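Local coordinates for Di-haem cytochrome c peroxidase family protein (Burkholderia thailandensis E264, PDB 6NX0) that carries two c-type hemes and probably works as a peroxidase and electron-transfer protein, with an unusually stable bis-Fe(IV) state, at residues 245-248 with 249-252; 285-288 with 289-292; 349-352 with 353-357; 440-443 with 444-448. All coordinates share one frame; numbering follows the deposited sequence.

Interaction 1. Residues 245-248 with 249-252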
loop_
_atom_site.group_PDB
_atom_site.type_symbol
_atom_site.label_atom_id
_atom_site.label_comp_id
_atom_site.label_asym_id
_atom_site.label_seq_id
_atom_site.Cartn_x
_atom_site.Cartn_y
_atom_site.Cartn_z
ATOM N N PRO A 245 -13.861 -26.090 0.351
ATOM C CA PRO A 245 -13.081 -25.031 -0.312
ATOM C C PRO A 245 -12.874 -23.807 0.558
ATOM O O PRO A 245 -11.799 -23.193 0.517
ATOM C CB PRO A 245 -13.918 -24.713 -1.554
ATOM C CG PRO A 245 -14.726 -25.971 -1.819
ATOM C CD PRO A 245 -14.985 -26.565 -0.474
ATOM N N GLU A 246 -13.886 -23.397 1.326
ATOM C CA GLU A 246 -13.737 -22.176 2.111
ATOM C C GLU A 246 -12.805 -22.391 3.298
ATOM O O GLU A 246 -12.071 -21.474 3.671
ATOM C CB GLU A 246 -15.114 -21.664 2.562
ATOM C CG GLU A 246 -15.964 -21.118 1.402
ATOM C CD GLU A 246 -15.238 -20.061 0.578
ATOM O OE1 GLU A 246 -15.185 -20.189 -0.664
ATOM O OE2 GLU A 246 -14.701 -19.116 1.186
ATOM N N ARG A 247 -12.771 -23.597 3.860
ATOM C CA ARG A 247 -11.796 -23.903 4.902
ATOM C C ARG A 247 -10.369 -23.813 4.352
ATOM O O ARG A 247 -9.467 -23.252 4.999
ATOM C CB ARG A 247 -12.100 -25.292 5.463
ATOM C CG ARG A 247 -11.105 -25.846 6.448
ATOM C CD ARG A 247 -11.121 -25.133 7.758
ATOM N NE ARG A 247 -10.249 -25.816 8.710
ATOM C CZ ARG A 247 -9.772 -25.261 9.814
ATOM N NH1 ARG A 247 -10.078 -24.003 10.124
ATOM N NH2 ARG A 247 -8.967 -25.965 10.602
ATOM N N MET A 248 -10.146 -24.342 3.156
ATOM C CA MET A 248 -8.824 -24.221 2.543
ATOM C C MET A 248 -8.407 -22.760 2.443
ATOM O O MET A 248 -7.283 -22.394 2.803
ATOM C CB MET A 248 -8.809 -24.890 1.168
ATOM C CG MET A 248 -7.488 -24.728 0.372
ATOM S SD MET A 248 -6.016 -25.371 1.207
ATOM C CE MET A 248 -6.075 -27.081 0.681
ATOM N N VAL A 249 -9.296 -21.905 1.940
ATOM C CA VAL A 249 -8.933 -20.494 1.788
ATOM C C VAL A 249 -8.668 -19.868 3.151
ATOM O O VAL A 249 -7.722 -19.082 3.322
ATOM C CB VAL A 249 -10.037 -19.737 1.014
ATOM C CG1 VAL A 249 -9.738 -18.232 0.975
ATOM C CG2 VAL A 249 -10.169 -20.281 -0.383
ATOM N N ARG A 250 -9.482 -20.209 4.148
ATOM C CA ARG A 250 -9.300 -19.625 5.464
ATOM C C ARG A 250 -7.957 -20.014 6.061
ATOM O O ARG A 250 -7.285 -19.177 6.659
ATOM C CB ARG A 250 -10.430 -20.031 6.407
ATOM C CG ARG A 250 -11.729 -19.266 6.119
ATOM C CD ARG A 250 -12.714 -19.367 7.272
ATOM N NE ARG A 250 -12.996 -20.753 7.624
ATOM C CZ ARG A 250 -13.936 -21.502 7.054
ATOM N NH1 ARG A 250 -14.704 -21.007 6.094
ATOM N NH2 ARG A 250 -14.100 -22.758 7.445
ATOM N N VAL A 251 -7.540 -21.270 5.914
ATOM C CA VAL A 251 -6.298 -21.650 6.586
ATOM C C VAL A 251 -5.083 -21.168 5.800
ATOM O O VAL A 251 -4.043 -20.886 6.402
ATOM C CB VAL A 251 -6.240 -23.161 6.878
ATOM C CG1 VAL A 251 -7.440 -23.569 7.717
ATOM C CG2 VAL A 251 -6.121 -23.976 5.620
ATOM N N LEU A 252 -5.189 -21.021 4.472
ATOM C CA LEU A 252 -4.154 -20.309 3.717
ATOM C C LEU A 252 -3.969 -18.910 4.277
ATOM O O LEU A 252 -2.842 -18.445 4.479
ATOM C CB LEU A 252 -4.528 -20.233 2.235
ATOM C CG LEU A 252 -4.429 -21.514 1.395
ATOM C CD1 LEU A 252 -4.982 -21.313 -0.024
ATOM C CD2 LEU A 252 -3.000 -21.987 1.361
HETATM O O HOH W 1 -14.721 -18.528 4.418
HETATM O O HOH W 2 -11.528 -21.725 9.435
#
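R247 turns its CG anti to the backbone N (chi1 174°) and bends at chi2, which lays its guanidinium across V251, while R250 sends CG the other way, anti to its carbonyl carbon, and folds back at chi3 (-55°) over the preceding turn. The two side chains therefore meet roughly at right angles on one flank of helix 245-260. V251 CG1 sits 3.5 Å above the R247 guanidinium plane, over its centre, and comes 3.6 Å from R247 CZ. The R250 guanidinium lies instead over backbone: R247 CA and E246 O both stand over one face, offset toward the rim, and its NH1 is 3.6 Å from E246 CB. Water meets the polar ends. One molecule accepts from R247 NH1 at 2.8 Å, though its approach to R250 NE is doubtfully short; another accepts from R250 NH1 and donates to E246 OE2 at 3.3 Å. E246 OE2 lies 5.3 Å from R250 NH1, so this link is solvent-mediated, and the direct salt bridge of E246 is to R203. R247 NH2 is held by F237 O. On the buried side M248 SD approaches L252 CG at 4.2 Å, against L233 of helix 228-237. Apolar M248, V249 and L252 thus face neighbouring helices, while a polar side of mixed charge carries E246, R247 and R250. With R247 NH1 and R250 NH2 5.0 Å apart, F237 O and the water on R247, and for R250 the water leading to E246, probably ease the like charges.

Interaction 2. Residues 285-288 with 289-292; sequences QEMR and GLAL
M287 and L290 run side by side and point the same way, with M287 CE 4.1 Å from L290 CD2, the one apolar side-chain meeting across these two turns of helix 284-293. Bends at chi2 and chi3 (-58° and -68°) curl the methionine and bring its CE end alongside the leucine, CE lying nearest CD2. Both also rest on Y275 of helix 271-276. The tighter packing lies on the buried side, with G289, L290 and L292. There G289 has no side chain, L290 reaches F453, and L292 leans its end back on its own helix, CG 3.4 Å from R288 O, while touching L450 of helix 444-455. The backbone is regular: the bonds from G289 N to Q285 O and from L292 N to R288 O both measure 2.9 Å and are nearly straight, at 160°. A291 and R288 form the exposed side. Across the contact A291 CB meets only carbonyl oxygens, 3.6 Å from M287 O. R288 bends at chi3 and carries its guanidinium back toward the preceding turn, where Q285 CA stands 3.5 Å above the plane, offset toward the rim. It is held from outside: its NE forms a salt bridge with D449, whose other carboxylate oxygen accepts from Q285 NE2, while E286 pairs with R271. The polar groups of 285-288 are thus engaged mainly by neighbouring helices, while leucines carry the apolar side. Two side chains one turn apart grip a single carboxylate, which ties this helix to helix 444-455 and probably favours the ionised form of D449.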
loop_
_atom_site.group_PDB
_atom_site.type_symbol
_atom_site.label_atom_id
_atom_site.label_comp_id
_atom_site.label_asym_id
_atom_site.label_seq_id
_atom_site.Cartn_x
_atom_site.Cartn_y
_atom_site.Cartn_z
ATOM N N GLN A 285 21.690 17.706 3.695
ATOM C CA GLN A 285 20.587 17.721 2.739
ATOM C C GLN A 285 19.428 16.867 3.224
ATOM O O GLN A 285 18.267 17.269 3.095
ATOM C CB GLN A 285 21.052 17.234 1.374
ATOM C CG GLN A 285 19.900 17.153 0.384
ATOM C CD GLN A 285 20.311 16.674 -0.978
ATOM O OE1 GLN A 285 21.139 15.765 -1.110
ATOM N NE2 GLN A 285 19.720 17.264 -2.010
ATOM N N GLU A 286 19.716 15.665 3.723
ATOM C CA GLU A 286 18.645 14.798 4.234
ATOM C C GLU A 286 17.900 15.473 5.379
ATOM O O GLU A 286 16.663 15.397 5.467
ATOM C CB GLU A 286 19.219 13.433 4.651
ATOM C CG GLU A 286 19.676 12.582 3.446
ATOM C CD GLU A 286 20.658 11.482 3.779
ATOM O OE1 GLU A 286 21.117 11.401 4.932
ATOM O OE2 GLU A 286 20.945 10.657 2.876
ATOM N N MET A 287 18.629 16.173 6.252
ATOM C CA MET A 287 17.981 16.927 7.321
ATOM C C MET A 287 17.143 18.084 6.772
ATOM O O MET A 287 16.067 18.373 7.314
ATOM C CB MET A 287 19.042 17.431 8.314
ATOM C CG MET A 287 19.742 16.327 9.099
ATOM S SD MET A 287 18.656 15.263 10.055
ATOM C CE MET A 287 18.054 16.401 11.312
ATOM N N ARG A 288 17.589 18.762 5.710
ATOM C CA ARG A 288 16.727 19.781 5.102
ATOM C C ARG A 288 15.441 19.156 4.600
ATOM O O ARG A 288 14.358 19.739 4.735
ATOM C CB ARG A 288 17.428 20.504 3.962
ATOM C CG ARG A 288 18.546 21.409 4.403
ATOM C CD ARG A 288 18.922 22.375 3.311
ATOM N NE ARG A 288 19.313 21.747 2.055
ATOM C CZ ARG A 288 20.534 21.273 1.799
ATOM N NH1 ARG A 288 21.490 21.337 2.723
ATOM N NH2 ARG A 288 20.795 20.723 0.625
ATOM N N GLY A 289 15.548 17.995 3.961
ATOM C CA GLY A 289 14.353 17.330 3.460
ATOM C C GLY A 289 13.408 16.901 4.565
ATOM O O GLY A 289 12.189 17.009 4.419
ATOM N N LEU A 290 13.951 16.382 5.669
ATOM C CA LEU A 290 13.133 16.025 6.822
ATOM C C LEU A 290 12.399 17.251 7.343
ATOM O O LEU A 290 11.207 17.188 7.657
ATOM C CB LEU A 290 14.004 15.431 7.927
ATOM C CG LEU A 290 13.381 15.188 9.297
ATOM C CD1 LEU A 290 12.229 14.210 9.209
ATOM C CD2 LEU A 290 14.450 14.690 10.256
ATOM N N ALA A 291 13.084 18.391 7.401
ATOM C CA ALA A 291 12.409 19.595 7.875
ATOM C C ALA A 291 11.321 20.046 6.904
ATOM O O ALA A 291 10.249 20.486 7.338
ATOM C CB ALA A 291 13.434 20.696 8.110
ATOM N N LEU A 292 11.562 19.949 5.589
ATOM C CA LEU A 292 10.515 20.272 4.618
ATOM C C LEU A 292 9.326 19.331 4.763
ATOM O O LEU A 292 8.169 19.744 4.613
ATOM C CB LEU A 292 11.075 20.179 3.202
ATOM C CG LEU A 292 12.000 21.334 2.839
ATOM C CD1 LEU A 292 12.905 20.906 1.706
ATOM C CD2 LEU A 292 11.200 22.562 2.424
#

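Interaction 3. Residues 349-352 with 353-357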
loop_
_atom_site.group_PDB
_atom_site.type_symbol
_atom_site.label_atom_id
_atom_site.label_comp_id
_atom_site.label_asym_id
_atom_site.label_seq_id
_atom_site.Cartn_x
_atom_site.Cartn_y
_atom_site.Cartn_z
ATOM N N CYS A 349 -14.859 4.611 -2.391
ATOM C CA CYS A 349 -16.326 4.597 -2.393
ATOM C C CYS A 349 -16.894 3.238 -2.786
ATOM O O CYS A 349 -18.023 2.917 -2.399
ATOM C CB CYS A 349 -16.891 5.683 -3.312
ATOM S SG CYS A 349 -16.377 5.647 -5.026
ATOM N N ASP A 350 -16.163 2.428 -3.554
ATOM C CA ASP A 350 -16.701 1.106 -3.877
ATOM C C ASP A 350 -16.765 0.243 -2.628
ATOM O O ASP A 350 -17.751 -0.460 -2.401
ATOM C CB ASP A 350 -15.867 0.433 -4.968
ATOM C CG ASP A 350 -15.938 1.172 -6.313
ATOM O OD1 ASP A 350 -16.870 1.991 -6.544
ATOM O OD2 ASP A 350 -15.057 0.921 -7.159
ATOM N N THR A 351 -15.737 0.321 -1.784
ATOM C CA THR A 351 -15.763 -0.349 -0.498
ATOM C C THR A 351 -16.847 0.211 0.404
ATOM O O THR A 351 -17.554 -0.549 1.076
ATOM C CB THR A 351 -14.399 -0.207 0.170
ATOM O OG1 THR A 351 -13.433 -0.813 -0.682
ATOM C CG2 THR A 351 -14.379 -0.876 1.520
ATOM N N ALA A 352 -16.975 1.531 0.453
ATOM C CA ALA A 352 -17.991 2.154 1.293
ATOM C C ALA A 352 -19.377 1.633 0.941
ATOM O O ALA A 352 -20.182 1.354 1.826
ATOM C CB ALA A 352 -17.908 3.673 1.146
ATOM N N ALA A 353 -19.652 1.448 -0.343
ATOM C CA ALA A 353 -20.964 0.951 -0.745
ATOM C C ALA A 353 -21.156 -0.497 -0.309
ATOM O O ALA A 353 -22.227 -0.865 0.197
ATOM C CB ALA A 353 -21.119 1.092 -2.254
ATOM N N LYS A 354 -20.129 -1.328 -0.471
ATOM C CA LYS A 354 -20.209 -2.719 -0.032
ATOM C C LYS A 354 -20.450 -2.835 1.465
ATOM O O LYS A 354 -21.071 -3.804 1.916
ATOM C CB LYS A 354 -18.931 -3.465 -0.416
ATOM C CG LYS A 354 -18.669 -3.588 -1.890
ATOM C CD LYS A 354 -17.269 -4.157 -2.153
ATOM C CE LYS A 354 -16.943 -4.246 -3.643
ATOM N NZ LYS A 354 -15.486 -4.533 -3.855
ATOM N N LEU A 355 -19.950 -1.890 2.254
ATOM C CA LEU A 355 -20.084 -1.944 3.701
ATOM C C LEU A 355 -21.272 -1.128 4.197
ATOM O O LEU A 355 -21.449 -0.972 5.408
ATOM C CB LEU A 355 -18.785 -1.451 4.366
ATOM C CG LEU A 355 -17.516 -2.219 3.984
ATOM C CD1 LEU A 355 -16.299 -1.593 4.644
ATOM C CD2 LEU A 355 -17.609 -3.684 4.343
ATOM N N ARG A 356 -22.077 -0.589 3.278
ATOM C CA ARG A 356 -23.232 0.245 3.600
ATOM C C ARG A 356 -22.873 1.434 4.485
ATOM O O ARG A 356 -23.676 1.887 5.299
ATOM C CB ARG A 356 -24.340 -0.607 4.232
ATOM C CG ARG A 356 -24.955 -1.576 3.238
ATOM C CD ARG A 356 -26.130 -2.386 3.807
ATOM N NE ARG A 356 -27.270 -1.571 4.247
ATOM C CZ ARG A 356 -28.318 -1.238 3.488
ATOM N NH1 ARG A 356 -28.388 -1.612 2.219
ATOM N NH2 ARG A 356 -29.305 -0.507 3.998
ATOM N N TRP A 357 -21.677 1.994 4.310
ATOM C CA TRP A 357 -21.368 3.250 4.955
ATOM C C TRP A 357 -22.294 4.337 4.416
ATOM O O TRP A 357 -22.627 4.336 3.231
ATOM C CB TRP A 357 -19.929 3.664 4.677
ATOM C CG TRP A 357 -18.880 2.806 5.281
ATOM C CD1 TRP A 357 -19.047 1.729 6.097
ATOM C CD2 TRP A 357 -17.475 2.984 5.126
ATOM N NE1 TRP A 357 -17.821 1.215 6.465
ATOM C CE2 TRP A 357 -16.843 1.978 5.876
ATOM C CE3 TRP A 357 -16.687 3.908 4.427
ATOM C CZ2 TRP A 357 -15.459 1.858 5.935
ATOM C CZ3 TRP A 357 -15.311 3.783 4.497
ATOM C CH2 TRP A 357 -14.724 2.771 5.247
HETATM O O HOH W 3 -13.949 -2.107 -3.171
#
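W357 packs against A352 where a Schellman motif ends helix 348-354: W357 N donates to A352 O at 3.0 Å, R356 N to A353 O at 3.1 Å, and R356 has the positive phi (55°) of the C-prime residue. Followed outward, the W357 side chain begins with CB, 3.7 Å from A352 O. CG and CD2 pass near A352 CA, which stands 3.6 Å above the ring plane, offset toward the rim. CE3 comes closest, 3.5 Å from A352 CB, which approaches obliquely. On the pyrrole side of the indole, NE1 donates to T81 OG1, and the ring meets F174 edge-to-face. Both partners lie in strands, so the helix end packs against strands 81-84 and 173-175.

On another flank, T351 places CG2 anti to its backbone N, alongside L355, with CG2 3.7 Å from L355 CD1. Its OG1 donates to D192 O, and R194, a heme-binding residue, also touches T351. C349, in the first turn, is joined by a disulfide to C364. K354 stretches fully beyond CG, passing D350 O with CG at 3.3 Å. Its tip NZ donates to a water that in turn donates to T351 OG1 at 2.9 Å.

Interaction 4. Residues 440-443 with 444-448; sequences PAMT and DADVD
The chain enters the helix from extended geometry, T443 having extended phi/psi and D444 already helical, and V447 N then closes the first turn on T443 O at 3.1 Å. The T443 side chain holds OG1 between its own backbone N and carbonyl carbon (chi1 63°). This rotamer points the hydroxyl oxygen at the start of the helix, where it accepts from D446 N at 3.0 Å in a nearly straight bond. D446 answers in the reverse sense. Its CG lies anti to its carbonyl carbon, and OD2 swings back to accept from T443 N, also at 3.0 Å and with an angle of 166° at the hydrogen. The amide comes from above the carboxylate plane, 47° out of it. These two reciprocal bonds make T443 the N-cap of a capping box at the head of helix 444-455, so that backbone N-H groups at both corners are satisfied by side-chain oxygens. The partial positive charge of the helix start would probably stabilise the D446 carboxylate as an anion. M442 supplies the apolar flank: its CB lies 3.5 Å from D446 OD2 and 3.6 Å from D446 CB, the two side chains crossing at a slant. M442 is buried and its side chain comes within about 4 Å of a bound heme c, while its carbonyl oxygen accepts from N398 on helix 390-399. V447 places CG2 3.6 Å from T443 O and leans on V394 of that same helix. D444 OD1 and D448 OD1 each form a salt bridge with R391.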
loop_
_atom_site.group_PDB
_atom_site.type_symbol
_atom_site.label_atom_id
_atom_site.label_comp_id
_atom_site.label_asym_id
_atom_site.label_seq_id
_atom_site.Cartn_x
_atom_site.Cartn_y
_atom_site.Cartn_z
ATOM N N PRO A 440 4.419 28.173 -6.500
ATOM C CA PRO A 440 4.305 26.950 -5.707
ATOM C C PRO A 440 4.943 27.103 -4.336
ATOM O O PRO A 440 5.791 27.975 -4.093
ATOM C CB PRO A 440 5.035 25.903 -6.558
ATOM C CG PRO A 440 5.914 26.671 -7.445
ATOM C CD PRO A 440 5.221 27.964 -7.713
ATOM N N ALA A 441 4.531 26.218 -3.423
ATOM C CA ALA A 441 5.009 26.273 -2.045
ATOM C C ALA A 441 6.516 26.047 -1.939
ATOM O O ALA A 441 7.152 26.582 -1.024
ATOM C CB ALA A 441 4.275 25.248 -1.185
ATOM N N MET A 442 7.097 25.240 -2.836
ATOM C CA MET A 442 8.483 24.799 -2.736
ATOM C C MET A 442 9.265 25.116 -4.005
ATOM O O MET A 442 8.704 25.278 -5.091
ATOM C CB MET A 442 8.536 23.302 -2.460
ATOM C CG MET A 442 8.116 22.956 -1.074
ATOM S SD MET A 442 8.210 21.216 -0.719
ATOM C CE MET A 442 6.851 20.598 -1.671
ATOM N N THR A 443 10.600 25.179 -3.868
ATOM C CA THR A 443 11.486 25.299 -5.013
ATOM C C THR A 443 11.876 23.917 -5.525
ATOM O O THR A 443 11.663 22.900 -4.859
ATOM C CB THR A 443 12.751 26.035 -4.628
ATOM O OG1 THR A 443 13.424 25.247 -3.651
ATOM C CG2 THR A 443 12.427 27.404 -4.026
ATOM N N ASP A 444 12.529 23.884 -6.686
ATOM C CA ASP A 444 13.025 22.599 -7.169
ATOM C C ASP A 444 14.103 22.043 -6.244
ATOM O O ASP A 444 14.199 20.824 -6.051
ATOM C CB ASP A 444 13.525 22.738 -8.609
ATOM C CG ASP A 444 12.390 22.681 -9.615
ATOM O OD1 ASP A 444 11.482 21.827 -9.443
ATOM O OD2 ASP A 444 12.392 23.492 -10.558
ATOM N N ALA A 445 14.895 22.910 -5.603
ATOM C CA ALA A 445 15.858 22.418 -4.622
ATOM C C ALA A 445 15.157 21.775 -3.426
ATOM O O ALA A 445 15.634 20.777 -2.870
ATOM C CB ALA A 445 16.764 23.568 -4.160
ATOM N N ASP A 446 14.034 22.360 -2.992
ATOM C CA ASP A 446 13.235 21.747 -1.939
ATOM C C ASP A 446 12.797 20.341 -2.341
ATOM O O ASP A 446 12.855 19.409 -1.536
ATOM C CB ASP A 446 11.978 22.571 -1.652
ATOM C CG ASP A 446 12.262 23.914 -0.980
ATOM O OD1 ASP A 446 13.340 24.081 -0.373
ATOM O OD2 ASP A 446 11.375 24.794 -1.045
ATOM N N VAL A 447 12.335 20.190 -3.578
ATOM C CA VAL A 447 11.903 18.874 -4.054
ATOM C C VAL A 447 13.071 17.903 -4.025
ATOM O O VAL A 447 12.932 16.753 -3.580
ATOM C CB VAL A 447 11.295 19.009 -5.457
ATOM C CG1 VAL A 447 11.055 17.634 -6.086
ATOM C CG2 VAL A 447 9.996 19.785 -5.391
ATOM N N ASP A 448 14.248 18.345 -4.502
ATOM C CA ASP A 448 15.436 17.495 -4.439
ATOM C C ASP A 448 15.731 17.046 -3.003
ATOM O O ASP A 448 16.115 15.896 -2.756
ATOM C CB ASP A 448 16.659 18.230 -4.996
ATOM C CG ASP A 448 16.519 18.665 -6.465
ATOM O OD1 ASP A 448 15.664 18.162 -7.225
ATOM O OD2 ASP A 448 17.316 19.545 -6.875
#

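Overall arrangement
Along the chain the four contacts follow in series, each within a single helix or at its end. Interaction 1 lies in helix 245-260, in the di-heme peroxidase part of the sequence, whereas interactions 2, 3 and 4 fall in the cytochrome c-like part. Interactions 2 and 4 are neighbours, their centres about 12 Å apart: helices 284-293 and 444-455 touch through L292 CD1 and D446 O at 3.6 Å. Interaction 1 lies across the centre of the chain from interaction 2, about 47 Å centre to centre, and about 25 Å from interaction 3, again between centres. Interactions 1 and 3 lie on the heme c #1 side and interactions 2 and 4 near heme c #2, so the contacts sample the helices around both hemes.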